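Local coordinates for alpha-catenin-like protein hmp-1 (Caenorhabditis elegans, PDB 5H5M), which helps build the cadherin-catenin complex of adherens junctions, binding beta-catenin and actin filaments, and is needed for cell migration and shape change in the developing worm embryo, at residues A[245-250]-A[284-289]. Sequence-based numbering, arbitrary orientation.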
ATOM      1  N   GLU A 245      -1.306  -9.979   0.452  1.00 21.62           N
ATOM      2  CA  GLU A 245      -1.867 -11.230   0.948  1.00 23.28           C
ATOM      3  C   GLU A 245      -2.671 -11.003   2.227  1.00 21.95           C
ATOM      4  O   GLU A 245      -3.762 -11.544   2.386  1.00 25.14           O
ATOM      5  CB  GLU A 245      -0.752 -12.248   1.192  1.00 23.84           C
ATOM      6  CG  GLU A 245      -1.226 -13.594   1.694  1.00 26.66           C
ATOM      7  CD  GLU A 245      -0.075 -14.539   1.980  1.00 35.08           C
ATOM      8  OE1 GLU A 245       0.912 -14.529   1.212  1.00 40.01           O
ATOM      9  OE2 GLU A 245      -0.154 -15.288   2.977  1.00 38.86           O
ATOM     10  N   ALA A 246      -2.131 -10.193   3.131  1.00 22.00           N
ATOM     11  CA  ALA A 246      -2.807  -9.893   4.385  1.00 23.33           C
ATOM     12  C   ALA A 246      -4.084  -9.089   4.148  1.00 23.33           C
ATOM     13  O   ALA A 246      -5.078  -9.267   4.846  1.00 24.74           O
ATOM     14  CB  ALA A 246      -1.871  -9.140   5.326  1.00 23.71           C
ATOM     15  N   HIS A 247      -4.049  -8.201   3.159  1.00 22.41           N
ATOM     16  CA  HIS A 247      -5.197  -7.352   2.867  1.00 20.14           C
ATOM     17  C   HIS A 247      -6.324  -8.141   2.199  1.00 19.25           C
ATOM     18  O   HIS A 247      -7.500  -7.859   2.422  1.00 18.41           O
ATOM     19  CB  HIS A 247      -4.776  -6.170   1.993  1.00 22.63           C
ATOM     20  CG  HIS A 247      -4.098  -5.068   2.750  1.00 30.26           C
ATOM     21  ND1 HIS A 247      -3.805  -3.848   2.188  1.00 21.88           N
ATOM     22  CD2 HIS A 247      -3.665  -5.010   4.034  1.00 23.08           C
ATOM     23  CE1 HIS A 247      -3.219  -3.078   3.093  1.00 21.36           C
ATOM     24  NE2 HIS A 247      -3.121  -3.761   4.217  1.00 22.00           N
ATOM     25  N   ILE A 248      -5.960  -9.124   1.381  1.00 16.40           N
ATOM     26  CA  ILE A 248      -6.938 -10.012   0.758  1.00 24.21           C
ATOM     27  C   ILE A 248      -7.710 -10.785   1.830  1.00 30.06           C
ATOM     28  O   ILE A 248      -8.917 -11.006   1.707  1.00 32.66           O
ATOM     29  CB  ILE A 248      -6.258 -10.994  -0.226  1.00 24.87           C
ATOM     30  CG1 ILE A 248      -5.812 -10.253  -1.488  1.00 28.31           C
ATOM     31  CG2 ILE A 248      -7.198 -12.119  -0.609  1.00 22.78           C
ATOM     32  CD1 ILE A 248      -4.993 -11.096  -2.436  1.00 28.41           C
ATOM     33  N   VAL A 249      -7.010 -11.174   2.893  1.00 27.13           N
ATOM     34  CA  VAL A 249      -7.641 -11.823   4.038  1.00 20.80           C
ATOM     35  C   VAL A 249      -8.607 -10.867   4.742  1.00 29.61           C
ATOM     36  O   VAL A 249      -9.737 -11.244   5.061  1.00 29.68           O
ATOM     37  CB  VAL A 249      -6.590 -12.332   5.045  1.00 23.13           C
ATOM     38  CG1 VAL A 249      -7.250 -12.752   6.361  1.00 22.24           C
ATOM     39  CG2 VAL A 249      -5.793 -13.480   4.442  1.00 18.83           C
ATOM     40  N   GLU A 250      -8.160  -9.634   4.973  1.00 36.51           N
ATOM     41  CA  GLU A 250      -9.010  -8.591   5.554  1.00 29.41           C
ATOM     42  C   GLU A 250     -10.282  -8.366   4.740  1.00 26.63           C
ATOM     43  O   GLU A 250     -11.377  -8.267   5.298  1.00 24.78           O
ATOM     44  CB  GLU A 250      -8.256  -7.266   5.659  1.00 26.62           C
ATOM     45  CG  GLU A 250      -7.156  -7.217   6.696  1.00 39.82           C
ATOM     46  CD  GLU A 250      -6.534  -5.834   6.797  1.00 51.05           C
ATOM     47  OE1 GLU A 250      -5.491  -5.691   7.471  1.00 53.59           O
ATOM     48  OE2 GLU A 250      -7.093  -4.888   6.200  1.00 45.87           O
ATOM     49  N   ARG A 284     -10.238  -8.347  -6.200  1.00 22.45           N
ATOM     50  CA  ARG A 284      -9.916  -8.387  -7.621  1.00 28.30           C
ATOM     51  C   ARG A 284      -8.825  -7.371  -7.964  1.00 35.70           C
ATOM     52  O   ARG A 284      -7.842  -7.704  -8.630  1.00 29.41           O
ATOM     53  CB  ARG A 284     -11.164  -8.125  -8.468  1.00 23.69           C
ATOM     54  CG  ARG A 284     -10.885  -8.103  -9.961  1.00 28.62           C
ATOM     55  CD  ARG A 284     -12.141  -7.839 -10.781  1.00 29.98           C
ATOM     56  NE  ARG A 284     -11.834  -7.785 -12.208  1.00 41.03           N
ATOM     57  CZ  ARG A 284     -11.915  -8.825 -13.033  1.00 51.21           C
ATOM     58  NH1 ARG A 284     -12.312 -10.008 -12.581  1.00 50.80           N
ATOM     59  NH2 ARG A 284     -11.609  -8.680 -14.316  1.00 53.17           N
ATOM     60  N   GLY A 285      -9.008  -6.138  -7.499  1.00 28.43           N
ATOM     61  CA  GLY A 285      -8.061  -5.071  -7.754  1.00 28.39           C
ATOM     62  C   GLY A 285      -6.672  -5.363  -7.218  1.00 28.46           C
ATOM     63  O   GLY A 285      -5.678  -5.177  -7.919  1.00 29.09           O
ATOM     64  N   ARG A 286      -6.605  -5.826  -5.973  1.00 26.23           N
ATOM     65  CA  ARG A 286      -5.331  -6.154  -5.342  1.00 28.88           C
ATOM     66  C   ARG A 286      -4.641  -7.316  -6.052  1.00 28.89           C
ATOM     67  O   ARG A 286      -3.426  -7.296  -6.261  1.00 24.62           O
ATOM     68  CB  ARG A 286      -5.533  -6.500  -3.866  1.00 26.24           C
ATOM     69  CG  ARG A 286      -6.062  -5.364  -3.001  1.00 28.66           C
ATOM     70  CD  ARG A 286      -5.958  -5.731  -1.526  1.00 22.68           C
ATOM     71  NE  ARG A 286      -7.038  -5.168  -0.722  1.00 17.99           N
ATOM     72  CZ  ARG A 286      -7.008  -3.963  -0.159  1.00 19.17           C
ATOM     73  NH1 ARG A 286      -5.952  -3.175  -0.317  1.00 19.44           N
ATOM     74  NH2 ARG A 286      -8.041  -3.543   0.558  1.00 23.39           N
ATOM     75  N   ALA A 287      -5.424  -8.327  -6.414  1.00 22.71           N
ATOM     76  CA  ALA A 287      -4.902  -9.501  -7.101  1.00 23.47           C
ATOM     77  C   ALA A 287      -4.287  -9.124  -8.441  1.00 28.26           C
ATOM     78  O   ALA A 287      -3.235  -9.640  -8.819  1.00 37.72           O
ATOM     79  CB  ALA A 287      -6.005 -10.542  -7.295  1.00 19.21           C
ATOM     80  N   LEU A 288      -4.944  -8.219  -9.157  1.00 25.16           N
ATOM     81  CA  LEU A 288      -4.447  -7.784 -10.455  1.00 27.28           C
ATOM     82  C   LEU A 288      -3.196  -6.917 -10.302  1.00 29.84           C
ATOM     83  O   LEU A 288      -2.301  -6.947 -11.151  1.00 33.35           O
ATOM     84  CB  LEU A 288      -5.537  -7.034 -11.225  1.00 19.38           C
ATOM     85  CG  LEU A 288      -6.639  -7.934 -11.797  1.00 36.75           C
ATOM     86  CD1 LEU A 288      -7.710  -7.125 -12.524  1.00 22.36           C
ATOM     87  CD2 LEU A 288      -6.039  -8.987 -12.719  1.00 26.11           C
ATOM     88  N   ARG A 289      -3.134  -6.150  -9.217  1.00 17.53           N
ATOM     89  CA  ARG A 289      -1.936  -5.373  -8.907  1.00 26.19           C
ATOM     90  C   ARG A 289      -0.751  -6.301  -8.637  1.00 25.53           C
ATOM     91  O   ARG A 289       0.366  -6.037  -9.078  1.00 21.87           O
ATOM     92  CB  ARG A 289      -2.185  -4.455  -7.709  1.00 16.57           C
ATOM     93  CG  ARG A 289      -2.901  -3.165  -8.065  1.00 18.46           C
ATOM     94  CD  ARG A 289      -1.942  -2.177  -8.728  1.00 18.39           C
ATOM     95  NE  ARG A 289      -1.022  -1.595  -7.753  1.00 26.57           N
ATOM     96  CZ  ARG A 289       0.239  -1.263  -8.009  1.00 29.81           C
ATOM     97  NH1 ARG A 289       0.756  -1.458  -9.217  1.00 30.63           N
ATOM     98  NH2 ARG A 289       0.990  -0.744  -7.050  1.00 18.13           N
TER
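In the four-helix bundle formed by helices 237-260, 276-300, 305-339 and 345-374 of this alpha-catenin M domain, His247 and Arg286 meet between the first two, consecutive helices, which here run in roughly opposite directions. The Arg286 side chain reaches across the gap toward helix 237-260 and lays one face of its guanidinium against the CB of His247. That carbon sits 3.6 Å above the plane and off-centre, nearer the rim, with NE of Arg286 3.7 Å from CB of His247. A bend at chi3 (-147°) in the Arg286 chain turns the guanidinium face to His247, and the two side chains cross at about a right angle, ring and guanidinium planes 74° apart. ND1 of His247 comes within 3.4 Å of NH1 of Arg286, but the angle is too poor for a hydrogen bond. The two polar ends are joined instead through helix 92-122, earlier in the chain: OG of Ser120 is hydrogen-bonded to ND1 of His247 and weakly to NH1 of Arg286, while Asp117 takes NE2 of His247 and Asp121 forms a salt bridge to NH1 of Arg286. Asp251, a turn beyond His247 on the same helix, pairs with NE of Arg286. One buried arginine thus ties helix 276-300 both to its bundle neighbour and to a helix from another part of the M domain. A leucine in its place would probably leave Asp251 and Asp121 without the arginine that pairs with them, and take the flat cover off His247 CB. Beside these polar contacts the packing turns aliphatic and looser: CG1 of Ile248 lies 4.5 Å from CB of Arg286, close to where the backbones come nearest, Ile248 CA to Arg286 CA at 7.4 Å.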